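Local coordinates for protein putative serine phosphatase (PDB 6K4E) that probably dephosphorylates a phosphothreonine protein in the SiaABC pathway, which controls biofilm formation in response to carbon availability, at residues S62-A67 with M123-R128; G174-D179 with I192-S197. All coordinates share one frame; numbering follows the deposited sequence.

Interaction 1 of 2, residues S62-A67 with M123-R128; sequences SLIQRA and MTMLAR
I64 meets M125 where two helix segments run nearly alongside each other, their axes 24° apart in direction and 10.8 Å apart at closest approach. That spacing is too wide for the backbones to meet, and the case illustrates how long side chains fill such a gap. The I64 branch methyl CG2 lies 4.2 Å from M125 SD, a loose apolar touch in which the two side chains cross at about a right angle. One residue further on, Q65 offers its aliphatic base to the end of the same methionine: M125 CE rests 3.8 Å from Q65 CA and comes near CB as well. Bends at chi2 (-68°) and chi3 carry this methyl across to the glutamine. The Q65 chain leaves with CG trans to the backbone N (chi1 -176°), and its amide NE2 is held by the carbonyl oxygen of G93; the fit of this end against T124 is doubtful in the model. At A67 the link becomes polar and indirect. A water donates to A67 O at 3.1 Å and accepts from R128 NH1 at 2.8 Å, lying at the guanidinium edge and in its plane. R128 is further fixed by a bond from NH1 to I68 O and by a salt bridge from NE to D132. The pair thus joins the C-terminal part of helix 49-67 to helix 117-138, with F96 of strand 95-101 against T124 and R128; L167 of the second subunit packs on I64, and M125 of that subunit packs on M125 of this chain.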
loop_
_atom_site.group_PDB
_atom_site.type_symbol
_atom_site.label_atom_id
_atom_site.label_comp_id
_atom_site.label_asym_id
_atom_site.label_seq_id
_atom_site.Cartn_x
_atom_site.Cartn_y
_atom_site.Cartn_z
ATOM N N SER B 62 12.388 2.149 -1.016
ATOM C CA SER B 62 12.370 3.467 -0.378
ATOM C C SER B 62 12.076 4.561 -1.387
ATOM O O SER B 62 11.543 5.592 -1.008
ATOM C CB SER B 62 13.646 3.734 0.410
ATOM O OG SER B 62 14.763 3.914 -0.441
ATOM N N LEU B 63 12.312 4.294 -2.680
ATOM C CA LEU B 63 11.995 5.216 -3.776
ATOM C C LEU B 63 10.470 5.245 -3.927
ATOM O O LEU B 63 9.891 6.318 -4.147
ATOM C CB LEU B 63 12.672 4.756 -5.081
ATOM C CG LEU B 63 14.098 5.267 -5.404
ATOM C CD1 LEU B 63 14.740 4.348 -6.369
ATOM C CD2 LEU B 63 14.106 6.663 -6.072
ATOM N N ILE B 64 9.815 4.062 -3.790
ATOM C CA ILE B 64 8.356 3.957 -3.862
ATOM C C ILE B 64 7.758 4.732 -2.677
ATOM O O ILE B 64 6.887 5.572 -2.884
ATOM C CB ILE B 64 7.849 2.476 -3.952
ATOM C CG1 ILE B 64 8.295 1.811 -5.286
ATOM C CG2 ILE B 64 6.310 2.412 -3.810
ATOM C CD1 ILE B 64 8.253 0.305 -5.339
ATOM N N GLN B 65 8.246 4.481 -1.451
ATOM C CA GLN B 65 7.738 5.175 -0.257
ATOM C C GLN B 65 7.983 6.708 -0.308
ATOM O O GLN B 65 7.114 7.460 0.096
ATOM C CB GLN B 65 8.262 4.541 1.034
ATOM C CG GLN B 65 7.678 5.171 2.300
ATOM C CD GLN B 65 7.866 4.306 3.506
ATOM O OE1 GLN B 65 8.984 3.990 3.897
ATOM N NE2 GLN B 65 6.774 3.921 4.137
ATOM N N ARG B 66 9.112 7.165 -0.844
ATOM C CA ARG B 66 9.394 8.606 -0.976
ATOM C C ARG B 66 8.444 9.290 -1.963
ATOM O O ARG B 66 8.039 10.429 -1.752
ATOM C CB ARG B 66 10.854 8.834 -1.386
ATOM C CG ARG B 66 11.793 8.763 -0.187
ATOM C CD ARG B 66 13.223 9.129 -0.539
ATOM N NE ARG B 66 14.048 9.195 0.666
ATOM C CZ ARG B 66 14.204 10.280 1.420
ATOM N NH1 ARG B 66 13.612 11.423 1.087
ATOM N NH2 ARG B 66 14.965 10.235 2.508
ATOM N N ALA B 67 8.056 8.565 -3.019
ATOM C CA ALA B 67 7.123 9.035 -4.049
ATOM C C ALA B 67 5.703 9.327 -3.523
ATOM O O ALA B 67 4.966 10.110 -4.131
ATOM C CB ALA B 67 7.076 8.053 -5.206
ATOM N N MET B 123 1.621 -0.834 5.249
ATOM C CA MET B 123 0.536 -0.127 5.926
ATOM C C MET B 123 0.445 1.330 5.446
ATOM O O MET B 123 -0.644 1.842 5.248
ATOM C CB MET B 123 0.752 -0.186 7.451
ATOM C CG MET B 123 0.472 -1.561 8.075
ATOM S SD MET B 123 -1.228 -2.168 7.820
ATOM C CE MET B 123 -2.094 -1.068 8.823
ATOM N N THR B 124 1.599 1.962 5.251
ATOM C CA THR B 124 1.834 3.329 4.806
ATOM C C THR B 124 1.210 3.544 3.395
ATOM O O THR B 124 0.628 4.602 3.136
ATOM C CB THR B 124 3.360 3.550 4.965
ATOM O OG1 THR B 124 3.651 4.615 5.838
ATOM C CG2 THR B 124 4.083 3.695 3.714
ATOM N N MET B 125 1.286 2.536 2.508
ATOM C CA MET B 125 0.715 2.607 1.146
ATOM C C MET B 125 -0.815 2.588 1.252
ATOM O O MET B 125 -1.481 3.446 0.685
ATOM C CB MET B 125 1.201 1.454 0.233
ATOM C CG MET B 125 2.697 1.327 0.091
ATOM S SD MET B 125 3.417 2.728 -0.818
ATOM C CE MET B 125 4.545 3.297 0.368
ATOM N N LEU B 126 -1.348 1.653 2.027
ATOM C CA LEU B 126 -2.782 1.519 2.264
ATOM C C LEU B 126 -3.347 2.778 2.907
ATOM O O LEU B 126 -4.338 3.312 2.402
ATOM C CB LEU B 126 -3.076 0.285 3.127
ATOM C CG LEU B 126 -2.808 -1.072 2.480
ATOM C CD1 LEU B 126 -2.934 -2.197 3.511
ATOM C CD2 LEU B 126 -3.776 -1.327 1.321
ATOM N N ALA B 127 -2.679 3.295 3.973
ATOM C CA ALA B 127 -3.107 4.492 4.688
ATOM C C ALA B 127 -3.044 5.753 3.822
ATOM O O ALA B 127 -3.931 6.592 3.927
ATOM C CB ALA B 127 -2.293 4.671 5.951
ATOM N N ARG B 128 -2.031 5.874 2.942
ATOM C CA ARG B 128 -1.918 7.026 2.046
ATOM C C ARG B 128 -3.138 7.080 1.109
ATOM O O ARG B 128 -3.750 8.138 0.968
ATOM C CB ARG B 128 -0.588 7.006 1.260
ATOM C CG ARG B 128 -0.580 7.825 -0.053
ATOM C CD ARG B 128 -0.582 9.339 0.147
ATOM N NE ARG B 128 -1.125 10.030 -1.026
ATOM C CZ ARG B 128 -0.406 10.532 -2.022
ATOM N NH1 ARG B 128 0.915 10.458 -2.000
ATOM N NH2 ARG B 128 -1.005 11.119 -3.044
HETATM O O HOH W 1 2.396 11.785 -4.006
#

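Interaction 2 of 2, residues G174-D179 with I192-S197; sequences GLVWVD and ISLYAS
Next to the V176–L194 contact, on the same strand as V176, the indole of W177 lies alongside D179, two residues further on: the D179 backbone N lies 3.8 Å above one ring face, offset toward the rim, and W177 NE1 makes a weak, nearly straight hydrogen bond (3.4 Å) to D179 OD2, which lies at the ring edge in its plane. The next residue back along the strand turns the other way. V176 CG2 reaches to within 3.8 Å of L194 CD1 and is almost as close to CD2, so one valine methyl rests against both leucine branches while the side chains cross at about a right angle. This is the general design of a PP2C-type beta sandwich: strand 171-179 belongs to one antiparallel sheet and strand 194-197 to the other, and apolar side chains fill the layer between them. L185 and F187 of strand 184-190 pack on both V176 and L194, whereas helix 143-157 covers L175 and W177. At the end where the chain has just left the first sheet, I192 lies over G174, their CA atoms 5.1 Å apart. With I192 CG1 beside the backbone N (chi1 -75°), the CG2 branch is left trans to that N and approaches G174 CA at 3.7 Å.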
loop_
_atom_site.group_PDB
_atom_site.type_symbol
_atom_site.label_atom_id
_atom_site.label_comp_id
_atom_site.label_asym_id
_atom_site.label_seq_id
_atom_site.Cartn_x
_atom_site.Cartn_y
_atom_site.Cartn_z
ATOM N N GLY B 174 -2.177 12.379 13.481
ATOM C CA GLY B 174 -2.453 13.729 13.940
ATOM C C GLY B 174 -2.697 14.518 12.678
ATOM O O GLY B 174 -1.819 14.561 11.819
ATOM N N LEU B 175 -3.905 15.050 12.514
ATOM C CA LEU B 175 -4.305 15.813 11.333
ATOM C C LEU B 175 -4.730 17.193 11.717
ATOM O O LEU B 175 -5.524 17.351 12.633
ATOM C CB LEU B 175 -5.493 15.145 10.639
ATOM C CG LEU B 175 -5.211 14.139 9.566
ATOM C CD1 LEU B 175 -6.488 13.605 9.072
ATOM C CD2 LEU B 175 -4.475 14.773 8.388
ATOM N N VAL B 176 -4.275 18.190 10.969
ATOM C CA VAL B 176 -4.587 19.586 11.243
ATOM C C VAL B 176 -5.112 20.314 10.001
ATOM O O VAL B 176 -4.456 20.298 8.959
ATOM C CB VAL B 176 -3.325 20.294 11.813
ATOM C CG1 VAL B 176 -3.545 21.788 11.987
ATOM C CG2 VAL B 176 -2.851 19.667 13.130
ATOM N N TRP B 177 -6.243 21.014 10.134
ATOM C CA TRP B 177 -6.708 21.903 9.081
ATOM C C TRP B 177 -6.346 23.333 9.551
ATOM O O TRP B 177 -6.873 23.798 10.561
ATOM C CB TRP B 177 -8.227 21.764 8.781
ATOM C CG TRP B 177 -8.771 22.944 8.029
ATOM C CD1 TRP B 177 -9.567 23.925 8.530
ATOM C CD2 TRP B 177 -8.469 23.324 6.675
ATOM N NE1 TRP B 177 -9.832 24.862 7.558
ATOM C CE2 TRP B 177 -9.141 24.540 6.423
ATOM C CE3 TRP B 177 -7.749 22.724 5.626
ATOM C CZ2 TRP B 177 -9.058 25.202 5.191
ATOM C CZ3 TRP B 177 -7.693 23.366 4.400
ATOM C CH2 TRP B 177 -8.335 24.594 4.194
ATOM N N VAL B 178 -5.397 23.983 8.858
ATOM C CA VAL B 178 -4.959 25.355 9.140
ATOM C C VAL B 178 -5.801 26.263 8.279
ATOM O O VAL B 178 -5.598 26.309 7.072
ATOM C CB VAL B 178 -3.446 25.568 8.862
ATOM C CG1 VAL B 178 -3.018 27.025 9.088
ATOM C CG2 VAL B 178 -2.606 24.617 9.696
ATOM N N ASP B 179 -6.791 26.915 8.866
ATOM C CA ASP B 179 -7.662 27.804 8.108
ATOM C C ASP B 179 -7.090 29.224 8.192
ATOM O O ASP B 179 -7.400 29.958 9.113
ATOM C CB ASP B 179 -9.101 27.706 8.648
ATOM C CG ASP B 179 -10.160 28.332 7.790
ATOM O OD1 ASP B 179 -9.862 29.355 7.119
ATOM O OD2 ASP B 179 -11.314 27.879 7.865
ATOM N N ILE B 192 -1.645 10.894 18.805
ATOM C CA ILE B 192 -0.697 11.903 18.313
ATOM C C ILE B 192 -1.183 13.267 18.758
ATOM O O ILE B 192 -2.378 13.552 18.700
ATOM C CB ILE B 192 -0.325 11.808 16.794
ATOM C CG1 ILE B 192 0.666 10.605 16.592
ATOM C CG2 ILE B 192 0.336 13.150 16.264
ATOM C CD1 ILE B 192 1.148 10.359 15.294
ATOM N N SER B 193 -0.251 14.070 19.276
ATOM C CA SER B 193 -0.524 15.406 19.805
ATOM C C SER B 193 -0.069 16.478 18.855
ATOM O O SER B 193 0.870 16.270 18.074
ATOM C CB SER B 193 0.221 15.615 21.125
ATOM O OG SER B 193 -0.072 14.609 22.078
ATOM N N LEU B 194 -0.692 17.644 18.959
ATOM C CA LEU B 194 -0.242 18.832 18.266
ATOM C C LEU B 194 0.421 19.719 19.330
ATOM O O LEU B 194 -0.203 20.065 20.322
ATOM C CB LEU B 194 -1.374 19.572 17.546
ATOM C CG LEU B 194 -0.984 20.918 16.895
ATOM C CD1 LEU B 194 -0.159 20.725 15.656
ATOM C CD2 LEU B 194 -2.183 21.690 16.557
ATOM N N TYR B 195 1.705 20.035 19.141
ATOM C CA TYR B 195 2.441 20.895 20.023
ATOM C C TYR B 195 2.469 22.276 19.334
ATOM O O TYR B 195 2.532 22.342 18.110
ATOM C CB TYR B 195 3.857 20.361 20.179
ATOM C CG TYR B 195 4.010 19.294 21.236
ATOM C CD1 TYR B 195 4.227 19.632 22.569
ATOM C CD2 TYR B 195 3.997 17.939 20.899
ATOM C CE1 TYR B 195 4.380 18.657 23.549
ATOM C CE2 TYR B 195 4.149 16.950 21.874
ATOM C CZ TYR B 195 4.341 17.318 23.201
ATOM O OH TYR B 195 4.557 16.378 24.179
ATOM N N ALA B 196 2.342 23.357 20.104
ATOM C CA ALA B 196 2.373 24.741 19.597
ATOM C C ALA B 196 3.207 25.546 20.542
ATOM O O ALA B 196 3.088 25.365 21.754
ATOM C CB ALA B 196 0.974 25.331 19.545
ATOM N N SER B 197 4.049 26.431 20.008
ATOM C CA SER B 197 4.900 27.266 20.829
ATOM C C SER B 197 5.205 28.624 20.180
ATOM O O SER B 197 5.372 28.716 18.966
ATOM C CB SER B 197 6.187 26.535 21.192
ATOM O OG SER B 197 6.876 27.323 22.141
#

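Both interactions are buried, yet in different ways. Interaction 2 belongs to the core of the sandwich, about 10 Å from the centre of the chain, and rests on apolar carbon contacts, one between methyls and one between a methyl and a glycine backbone; no other subunit touches it. Interaction 1 lies further out, about 14 Å from that centre, and joins two helices where the second subunit also packs, mixing a thioether and aliphatic carbons with a water bridge to an arginine at a partly exposed end. They share no helix or strand. Their centres are 22 Å apart on opposite sides of the chain's centre, but each has a side chain near bound magnesium without binding it: T124 at about 8 Å and I192 at about 7 Å.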